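Local structure of peptidase M28 (Shewanella amazonensis SB2B, 3IIB) at residues W73-K79 against V92-S98; D177-H183 against A200-D205; A275-A280 against N419-A424. The protein probably acts as a zinc-dependent carboxypeptidase or dipeptidase of family M28, with two zinc ions bound in this structure and a dimer as the likely active form. All blocks are in the same frame, centred on the assembly; numbering follows the deposited sequence.

In the fold
Following the chain from the N terminus, contact 1 closes first. It joins the two strands of the hairpin 62-84/88-94 and the turn after the second strand. Contact 2 closes the next loop, between the segment after strand 168-172 and the junction of strand 198-201 with helix 203-213. The two touch: strands 88-94 and 198-201 are neighbours in one sheet, and Thr93 and Ala200 probably share a backbone hydrogen bond. Contact 3 comes last and spans 138 residues, packing helix 267-285 on helix 413-432. It lies about 34 Å from contact 1, centre to centre. The three loops follow one another without nesting or crossing.

Contact 1: W73-K79 against V92-S98; sequences WRRGIAK and VTALGGS
In the beta hairpin of strands 62-84 and 88-94, Trp73 and Arg75 reach across to the end of the second strand and the type II turn Leu95 to Ser98. The Trp73 indole lies flat against this turn. Gly97 CA sits 3.5 Å from the centroid of the five-membered ring of Trp73, a CH-pi contact over the face. Gly96 CA lies above the six-membered ring on the same side. With CG anti to the backbone N (chi1 177°), the indole swings over the turn and NE1 points at a carbonyl. Trp73 NE1 donates to Ser98 O at 2.9 Å, close to the ring plane, with an N-H...O angle of 160°.

The Arg75 chain runs straight through chi1 and chi2, then bends at chi3. Its guanidinium stands with one face toward Trp73 CH2. Arg75 NH1 donates to Ala94 O at 2.9 Å, almost exactly in the guanidinium plane. The same nitrogen gives a second bond to water 1, which also accepts from Ala94 N. Asp262 forms a salt bridge with Arg75 NE, and Glu263 accepts from Thr93 OG1. Farther along, Ala78 CB packs on Val92 CG1 at 4.1 Å.

The backbone angles of Gly97 call for glycine, since a CB would jam against Gly96 O. The strands diverge, their axes at 143°, and side chains and a water bridge them here. The carbonyls of Ala94 and Ser98 are thus held by side-chain donors, with Thr184 OG1 and Ser227 OG as respective second partners, and Asp262 probably balances the charge of Arg75.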
loop_
_atom_site.group_PDB
_atom_site.type_symbol
_atom_site.label_atom_id
_atom_site.label_comp_id
_atom_site.label_asym_id
_atom_site.label_seq_id
_atom_site.Cartn_x
_atom_site.Cartn_y
_atom_site.Cartn_z
ATOM N N TRP A 73 25.789 -4.088 3.988
ATOM C CA TRP A 73 25.195 -4.278 2.676
ATOM C C TRP A 73 24.359 -3.039 2.357
ATOM O O TRP A 73 23.572 -2.577 3.176
ATOM C CB TRP A 73 24.306 -5.526 2.676
ATOM C CG TRP A 73 23.575 -5.809 1.395
ATOM C CD1 TRP A 73 24.051 -6.496 0.298
ATOM C CD2 TRP A 73 22.216 -5.480 1.095
ATOM N NE1 TRP A 73 23.083 -6.575 -0.664
ATOM C CE2 TRP A 73 21.947 -5.958 -0.213
ATOM C CE3 TRP A 73 21.209 -4.802 1.781
ATOM C CZ2 TRP A 73 20.693 -5.782 -0.846
ATOM C CZ3 TRP A 73 19.967 -4.641 1.140
ATOM C CH2 TRP A 73 19.731 -5.143 -0.148
ATOM N N ARG A 74 24.536 -2.535 1.143
ATOM C CA ARG A 74 23.849 -1.333 0.646
ATOM C C ARG A 74 22.982 -1.704 -0.550
ATOM O O ARG A 74 23.454 -2.331 -1.497
ATOM C CB ARG A 74 24.861 -0.251 0.272
ATOM C CG ARG A 74 25.788 0.163 1.446
ATOM N N ARG A 75 21.725 -1.283 -0.487
ATOM C CA ARG A 75 20.734 -1.495 -1.482
ATOM C C ARG A 75 20.864 -0.402 -2.544
ATOM O O ARG A 75 20.939 0.791 -2.220
ATOM C CB ARG A 75 19.357 -1.372 -0.839
ATOM C CG ARG A 75 18.195 -1.674 -1.752
ATOM C CD ARG A 75 16.868 -1.361 -1.029
ATOM N NE ARG A 75 16.728 -2.126 0.207
ATOM C CZ ARG A 75 16.412 -3.424 0.286
ATOM N NH1 ARG A 75 16.127 -4.098 -0.808
ATOM N NH2 ARG A 75 16.353 -4.041 1.467
ATOM N N GLY A 76 20.918 -0.803 -3.792
ATOM C CA GLY A 76 20.892 0.168 -4.872
ATOM C C GLY A 76 19.528 0.129 -5.542
ATOM O O GLY A 76 18.477 -0.045 -4.890
ATOM N N ILE A 77 19.566 0.254 -6.863
ATOM C CA ILE A 77 18.368 0.255 -7.693
ATOM C C ILE A 77 17.686 -1.119 -7.715
ATOM O O ILE A 77 18.321 -2.163 -7.560
ATOM C CB ILE A 77 18.734 0.720 -9.153
ATOM C CG1 ILE A 77 17.496 1.182 -9.932
ATOM C CG2 ILE A 77 19.464 -0.374 -9.916
ATOM C CD1 ILE A 77 17.772 1.392 -11.410
ATOM N N ALA A 78 16.371 -1.123 -7.882
ATOM C CA ALA A 78 15.612 -2.352 -8.080
ATOM C C ALA A 78 14.567 -2.018 -9.146
ATOM O O ALA A 78 13.700 -1.173 -8.931
ATOM C CB ALA A 78 14.945 -2.807 -6.785
ATOM N N LYS A 79 14.689 -2.645 -10.301
ATOM C CA LYS A 79 13.742 -2.477 -11.385
ATOM C C LYS A 79 13.443 -3.847 -11.967
ATOM O O LYS A 79 14.347 -4.648 -12.193
ATOM C CB LYS A 79 14.324 -1.616 -12.487
ATOM C CG LYS A 79 14.541 -0.186 -12.114
ATOM C CD LYS A 79 15.286 0.549 -13.234
ATOM C CE LYS A 79 14.492 0.567 -14.539
ATOM N NZ LYS A 79 15.150 1.444 -15.572
ATOM N N VAL A 92 9.289 -4.481 -7.209
ATOM C CA VAL A 92 10.246 -5.479 -6.752
ATOM C C VAL A 92 11.132 -4.829 -5.707
ATOM O O VAL A 92 11.359 -3.622 -5.739
ATOM C CB VAL A 92 11.087 -6.018 -7.948
ATOM C CG1 VAL A 92 11.983 -4.940 -8.549
ATOM C CG2 VAL A 92 11.925 -7.204 -7.564
ATOM N N THR A 93 11.704 -5.652 -4.841
ATOM C CA THR A 93 12.815 -5.221 -4.011
ATOM C C THR A 93 13.821 -6.364 -3.829
ATOM O O THR A 93 13.450 -7.534 -3.781
ATOM C CB THR A 93 12.307 -4.703 -2.641
ATOM O OG1 THR A 93 13.350 -3.948 -2.008
ATOM C CG2 THR A 93 11.865 -5.860 -1.765
ATOM N N ALA A 94 15.094 -6.017 -3.700
ATOM C CA ALA A 94 16.123 -7.013 -3.458
ATOM C C ALA A 94 15.856 -7.643 -2.086
ATOM O O ALA A 94 15.459 -6.945 -1.126
ATOM C CB ALA A 94 17.538 -6.347 -3.462
ATOM N N LEU A 95 16.125 -8.938 -1.995
ATOM C CA LEU A 95 16.249 -9.591 -0.703
ATOM C C LEU A 95 17.518 -9.100 -0.041
ATOM O O LEU A 95 18.508 -8.818 -0.702
ATOM C CB LEU A 95 16.232 -11.117 -0.843
ATOM C CG LEU A 95 14.948 -11.672 -1.491
ATOM C CD1 LEU A 95 14.945 -13.238 -1.409
ATOM C CD2 LEU A 95 13.689 -11.056 -0.889
ATOM N N GLY A 96 17.463 -8.962 1.287
ATOM C CA GLY A 96 18.589 -8.468 2.054
ATOM C C GLY A 96 19.826 -9.303 1.876
ATOM O O GLY A 96 19.828 -10.469 2.173
ATOM N N GLY A 97 20.886 -8.680 1.405
ATOM C CA GLY A 97 22.115 -9.376 1.115
ATOM C C GLY A 97 22.279 -9.840 -0.326
ATOM O O GLY A 97 23.357 -10.336 -0.665
ATOM N N SER A 98 21.276 -9.634 -1.186
ATOM C CA SER A 98 21.395 -10.056 -2.586
ATOM C C SER A 98 22.603 -9.414 -3.239
ATOM O O SER A 98 22.883 -8.218 -3.053
ATOM C CB SER A 98 20.147 -9.662 -3.411
ATOM O OG SER A 98 20.276 -10.152 -4.734
HETATM O O HOH W 1 16.167 -3.307 -3.635
#

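Contact 2: D177-H183 against A200-D205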
loop_
_atom_site.group_PDB
_atom_site.type_symbol
_atom_site.label_atom_id
_atom_site.label_comp_id
_atom_site.label_asym_id
_atom_site.label_seq_id
_atom_site.Cartn_x
_atom_site.Cartn_y
_atom_site.Cartn_z
ATOM N N ASP A 177 -0.584 -8.968 2.787
ATOM C CA ASP A 177 -1.322 -7.918 2.074
ATOM C C ASP A 177 -1.588 -8.247 0.603
ATOM O O ASP A 177 -0.960 -9.127 0.027
ATOM C CB ASP A 177 -0.467 -6.675 2.081
ATOM C CG ASP A 177 0.841 -6.899 1.386
ATOM O OD1 ASP A 177 1.686 -7.600 2.000
ATOM O OD2 ASP A 177 0.983 -6.416 0.227
ATOM N N HIS A 178 -2.493 -7.487 -0.028
ATOM C CA HIS A 178 -2.543 -7.428 -1.495
ATOM C C HIS A 178 -2.257 -5.987 -1.930
ATOM O O HIS A 178 -2.911 -5.427 -2.812
ATOM C CB HIS A 178 -3.866 -7.980 -2.066
ATOM C CG HIS A 178 -5.096 -7.310 -1.556
ATOM N ND1 HIS A 178 -5.902 -6.515 -2.348
ATOM C CD2 HIS A 178 -5.706 -7.369 -0.348
ATOM C CE1 HIS A 178 -6.917 -6.068 -1.635
ATOM N NE2 HIS A 178 -6.830 -6.579 -0.420
ATOM N N ASP A 179 -1.273 -5.375 -1.271
ATOM C CA ASP A 179 -0.771 -4.070 -1.699
ATOM C C ASP A 179 0.427 -4.211 -2.626
ATOM O O ASP A 179 1.124 -5.233 -2.639
ATOM C CB ASP A 179 -0.375 -3.260 -0.494
ATOM C CG ASP A 179 -1.534 -2.886 0.371
ATOM O OD1 ASP A 179 -2.603 -2.488 -0.179
ATOM O OD2 ASP A 179 -1.391 -3.014 1.616
ATOM N N ARG A 180 0.650 -3.157 -3.407
ATOM C CA ARG A 180 1.743 -3.088 -4.361
ATOM C C ARG A 180 3.014 -2.700 -3.602
ATOM O O ARG A 180 3.644 -1.665 -3.870
ATOM C CB ARG A 180 1.408 -2.130 -5.485
ATOM C CG ARG A 180 2.272 -2.344 -6.698
ATOM C CD ARG A 180 1.644 -3.372 -7.607
ATOM N NE ARG A 180 2.492 -3.665 -8.758
ATOM C CZ ARG A 180 2.576 -2.911 -9.847
ATOM N NH1 ARG A 180 1.869 -1.800 -9.973
ATOM N NH2 ARG A 180 3.377 -3.300 -10.837
HETATM N N MSE A 181 3.401 -3.585 -2.674
HETATM C CA MSE A 181 4.525 -3.374 -1.785
HETATM C C MSE A 181 5.364 -4.664 -1.869
HETATM O O MSE A 181 4.830 -5.774 -1.688
HETATM C CB MSE A 181 4.035 -3.200 -0.337
HETATM C CG MSE A 181 3.155 -1.990 -0.126
HETATM SE SE MSE A 181 4.166 -0.391 0.098
HETATM C CE MSE A 181 5.029 0.018 -1.525
ATOM N N ALA A 182 6.672 -4.489 -2.106
ATOM C CA ALA A 182 7.609 -5.592 -2.101
ATOM C C ALA A 182 8.256 -5.693 -0.706
ATOM O O ALA A 182 8.702 -4.676 -0.123
ATOM C CB ALA A 182 8.632 -5.466 -3.235
ATOM N N HIS A 183 8.241 -6.913 -0.159
ATOM C CA HIS A 183 8.741 -7.168 1.188
ATOM C C HIS A 183 10.183 -7.680 1.077
ATOM O O HIS A 183 10.453 -8.668 0.377
ATOM C CB HIS A 183 7.928 -8.231 1.913
ATOM C CG HIS A 183 6.499 -7.902 2.173
ATOM N ND1 HIS A 183 5.946 -7.953 3.442
ATOM C CD2 HIS A 183 5.486 -7.576 1.333
ATOM C CE1 HIS A 183 4.659 -7.698 3.365
ATOM N NE2 HIS A 183 4.353 -7.457 2.095
ATOM N N ALA A 200 12.125 -9.979 -4.143
ATOM C CA ALA A 200 10.703 -10.215 -3.862
ATOM C C ALA A 200 9.866 -9.253 -4.698
ATOM O O ALA A 200 10.237 -8.084 -4.878
ATOM C CB ALA A 200 10.411 -10.009 -2.380
ATOM N N ILE A 201 8.736 -9.756 -5.204
ATOM C CA ILE A 201 7.787 -8.939 -5.933
ATOM C C ILE A 201 6.524 -8.826 -5.107
ATOM O O ILE A 201 6.306 -9.619 -4.177
ATOM C CB ILE A 201 7.496 -9.448 -7.354
ATOM C CG1 ILE A 201 6.738 -10.803 -7.336
ATOM C CG2 ILE A 201 8.780 -9.508 -8.169
ATOM C CD1 ILE A 201 6.510 -11.440 -8.730
ATOM N N SER A 202 5.745 -7.777 -5.383
ATOM C CA SER A 202 4.529 -7.546 -4.621
ATOM C C SER A 202 3.583 -8.689 -4.855
ATOM O O SER A 202 3.642 -9.369 -5.873
ATOM C CB SER A 202 3.831 -6.223 -4.977
ATOM O OG SER A 202 3.186 -6.256 -6.241
ATOM N N ASN A 203 2.684 -8.879 -3.902
ATOM C CA ASN A 203 1.621 -9.858 -4.051
ATOM C C ASN A 203 0.762 -9.697 -5.324
ATOM O O ASN A 203 0.582 -10.680 -6.032
ATOM C CB ASN A 203 0.816 -9.910 -2.754
ATOM C CG ASN A 203 1.397 -10.918 -1.778
ATOM O OD1 ASN A 203 1.239 -12.127 -1.956
ATOM N ND2 ASN A 203 2.184 -10.435 -0.821
ATOM N N PRO A 204 0.321 -8.456 -5.679
ATOM C CA PRO A 204 -0.419 -8.292 -6.948
ATOM C C PRO A 204 0.432 -8.681 -8.167
ATOM O O PRO A 204 -0.067 -9.237 -9.127
ATOM C CB PRO A 204 -0.789 -6.807 -6.939
ATOM C CG PRO A 204 -0.916 -6.491 -5.439
ATOM C CD PRO A 204 0.250 -7.234 -4.852
ATOM N N ASP A 205 1.738 -8.408 -8.115
ATOM C CA ASP A 205 2.596 -8.781 -9.233
ATOM C C ASP A 205 2.732 -10.319 -9.394
ATOM O O ASP A 205 2.792 -10.850 -10.494
ATOM C CB ASP A 205 3.977 -8.124 -9.062
ATOM C CG ASP A 205 3.942 -6.654 -9.334
ATOM O OD1 ASP A 205 3.500 -6.274 -10.445
ATOM O OD2 ASP A 205 4.366 -5.889 -8.433
HETATM O O HOH W 2 2.833 -7.485 -1.241
#
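Arg180 grips Asp205 side-on with two nitrogens. Arg180 NE donates to Asp205 OD2 at 2.9 Å and nearly straight (168°), but from above the carboxylate plane. Arg180 NH2 meets the syn lone pair of Asp205 OD1 at 3.0 Å. The chain of Arg180 bends at chi2 (88°), which brings its guanidinium edge to the carboxylate. Ser202 OG donates to the same Asp205 OD2 at 2.5 Å, from the face used by Arg180 NE, and Val91 N is a third donor. Pro204 CD presses against Asp179 O at 3.1 Å.

Water 2 bridges the segments: it accepts from Asn203 N and ND2, and lies 2.6 Å from Asp177 OD2 and 2.7 Å from Met181 O. Asp177 OD1 accepts from His183 NE2 at 2.7 Å, and its OD2 accepts from Asp179 N in an Asx turn. Arg172 holds Asn203 OD1. Asn405 and Glu263 of the second subunit bind Arg180, placing the loop at the dimer interface. The His183 side chain lies about 4 Å from that of the zinc ligand His402.

Ser202 is the N-cap of helix 203-213, its OG accepting from Asp205 N. This is a strand-to-helix junction with a capped helix start, clasped by a salt-bridged loop.

Contact 3: A275-A280 against N419-A424; sequences AIVTAA and NVAVYA
Ile276 opens a buried helix-helix packing contact between helices 267-285 and 413-432 of the M28 peptidase domain, whose short segments cross at -55° with axes 8.2 Å apart. Its CG1 stands beside the backbone N (chi1 -75°), sending CD1 toward Asn419. Ile276 CD1 reaches Asn419 CB at 3.4 Å. The other branch, CG2, touches Tyr423 CD1 at 3.6 Å. The amide nitrogen of Asn419 is occupied by the carbonyls of Ala415 and Gly335. Val277 follows, with CG1 over one face of the Tyr423 ring, 4.0 Å from CD2. These two side chains lie side by side and point the same way.

Three residues after Ile276, Ala279 CB meets both methyls of Val420, the nearer being CG1 at 3.8 Å. Helix 22-33 also packs on Ala275 and Ala279, and helix 3-19 on Val420 and Ala424.

Ala280 brings the backbones closest, its CA being 4.4 Å from Ala424 CA. Small side chains on both helices permit this approach. Ala280 CB rests against the opposing backbone, 3.7 Å from Tyr423 CB and 3.5 Å from Ala424 N.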
loop_
_atom_site.group_PDB
_atom_site.type_symbol
_atom_site.label_atom_id
_atom_site.label_comp_id
_atom_site.label_asym_id
_atom_site.label_seq_id
_atom_site.Cartn_x
_atom_site.Cartn_y
_atom_site.Cartn_z
ATOM N N ALA A 275 9.615 1.264 21.943
ATOM C CA ALA A 275 8.767 2.170 22.713
ATOM C C ALA A 275 8.085 1.446 23.824
ATOM O O ALA A 275 7.928 2.003 24.921
ATOM C CB ALA A 275 7.727 2.834 21.816
ATOM N N ILE A 276 7.657 0.212 23.557
ATOM C CA ILE A 276 6.907 -0.552 24.558
ATOM C C ILE A 276 7.786 -0.804 25.763
ATOM O O ILE A 276 7.404 -0.484 26.904
ATOM C CB ILE A 276 6.376 -1.862 23.955
ATOM C CG1 ILE A 276 5.182 -1.561 23.055
ATOM C CG2 ILE A 276 5.987 -2.875 25.060
ATOM C CD1 ILE A 276 4.891 -2.659 21.992
ATOM N N VAL A 277 8.977 -1.381 25.529
ATOM C CA VAL A 277 9.852 -1.738 26.677
ATOM C C VAL A 277 10.454 -0.505 27.361
ATOM O O VAL A 277 10.525 -0.455 28.617
ATOM C CB VAL A 277 10.920 -2.806 26.346
ATOM C CG1 VAL A 277 10.235 -4.111 25.822
ATOM C CG2 VAL A 277 12.000 -2.292 25.360
ATOM N N THR A 278 10.787 0.528 26.591
ATOM C CA THR A 278 11.337 1.788 27.179
ATOM C C THR A 278 10.291 2.518 28.016
ATOM O O THR A 278 10.566 2.919 29.148
ATOM C CB THR A 278 11.908 2.713 26.118
ATOM O OG1 THR A 278 12.905 2.004 25.376
ATOM C CG2 THR A 278 12.566 3.956 26.758
ATOM N N ALA A 279 9.092 2.697 27.460
ATOM C CA ALA A 279 8.007 3.331 28.217
ATOM C C ALA A 279 7.628 2.536 29.464
ATOM O O ALA A 279 7.437 3.127 30.533
ATOM C CB ALA A 279 6.747 3.570 27.329
ATOM N N ALA A 280 7.525 1.215 29.346
ATOM C CA ALA A 280 7.213 0.351 30.511
ATOM C C ALA A 280 8.242 0.554 31.623
ATOM O O ALA A 280 7.886 0.727 32.794
ATOM C CB ALA A 280 7.116 -1.128 30.098
ATOM N N ASN A 419 0.254 -2.751 25.307
ATOM C CA ASN A 419 1.537 -3.416 25.445
ATOM C C ASN A 419 2.430 -2.783 26.507
ATOM O O ASN A 419 3.074 -3.493 27.283
ATOM C CB ASN A 419 2.326 -3.418 24.138
ATOM C CG ASN A 419 1.794 -4.411 23.110
ATOM O OD1 ASN A 419 2.283 -5.543 23.014
ATOM N ND2 ASN A 419 0.804 -3.974 22.300
ATOM N N VAL A 420 2.444 -1.450 26.561
ATOM C CA VAL A 420 3.216 -0.736 27.569
ATOM C C VAL A 420 2.712 -1.147 28.978
ATOM O O VAL A 420 3.514 -1.462 29.876
ATOM C CB VAL A 420 3.120 0.788 27.396
ATOM C CG1 VAL A 420 3.803 1.459 28.551
ATOM C CG2 VAL A 420 3.749 1.193 26.093
ATOM N N ALA A 421 1.388 -1.222 29.105
ATOM C CA ALA A 421 0.737 -1.589 30.379
ATOM C C ALA A 421 1.143 -2.979 30.786
ATOM O O ALA A 421 1.548 -3.191 31.926
ATOM C CB ALA A 421 -0.806 -1.513 30.289
ATOM N N VAL A 422 1.067 -3.936 29.856
ATOM C CA VAL A 422 1.366 -5.344 30.181
ATOM C C VAL A 422 2.869 -5.555 30.467
ATOM O O VAL A 422 3.228 -6.291 31.391
ATOM C CB VAL A 422 0.923 -6.277 29.065
ATOM C CG1 VAL A 422 1.273 -7.714 29.466
ATOM C CG2 VAL A 422 -0.592 -6.147 28.865
ATOM N N TYR A 423 3.760 -4.902 29.705
ATOM C CA TYR A 423 5.191 -5.026 29.989
ATOM C C TYR A 423 5.548 -4.393 31.322
ATOM O O TYR A 423 6.416 -4.893 32.031
ATOM C CB TYR A 423 6.092 -4.467 28.877
ATOM C CG TYR A 423 6.502 -5.550 27.903
ATOM C CD1 TYR A 423 5.667 -5.944 26.861
ATOM C CD2 TYR A 423 7.707 -6.230 28.051
ATOM C CE1 TYR A 423 6.047 -6.935 25.979
ATOM C CE2 TYR A 423 8.087 -7.234 27.187
ATOM C CZ TYR A 423 7.255 -7.611 26.170
ATOM O OH TYR A 423 7.655 -8.626 25.306
ATOM N N ALA A 424 4.886 -3.288 31.657
ATOM C CA ALA A 424 5.139 -2.634 32.934
ATOM C C ALA A 424 4.739 -3.575 34.077
ATOM O O ALA A 424 5.491 -3.732 35.057
ATOM C CB ALA A 424 4.441 -1.300 33.013
#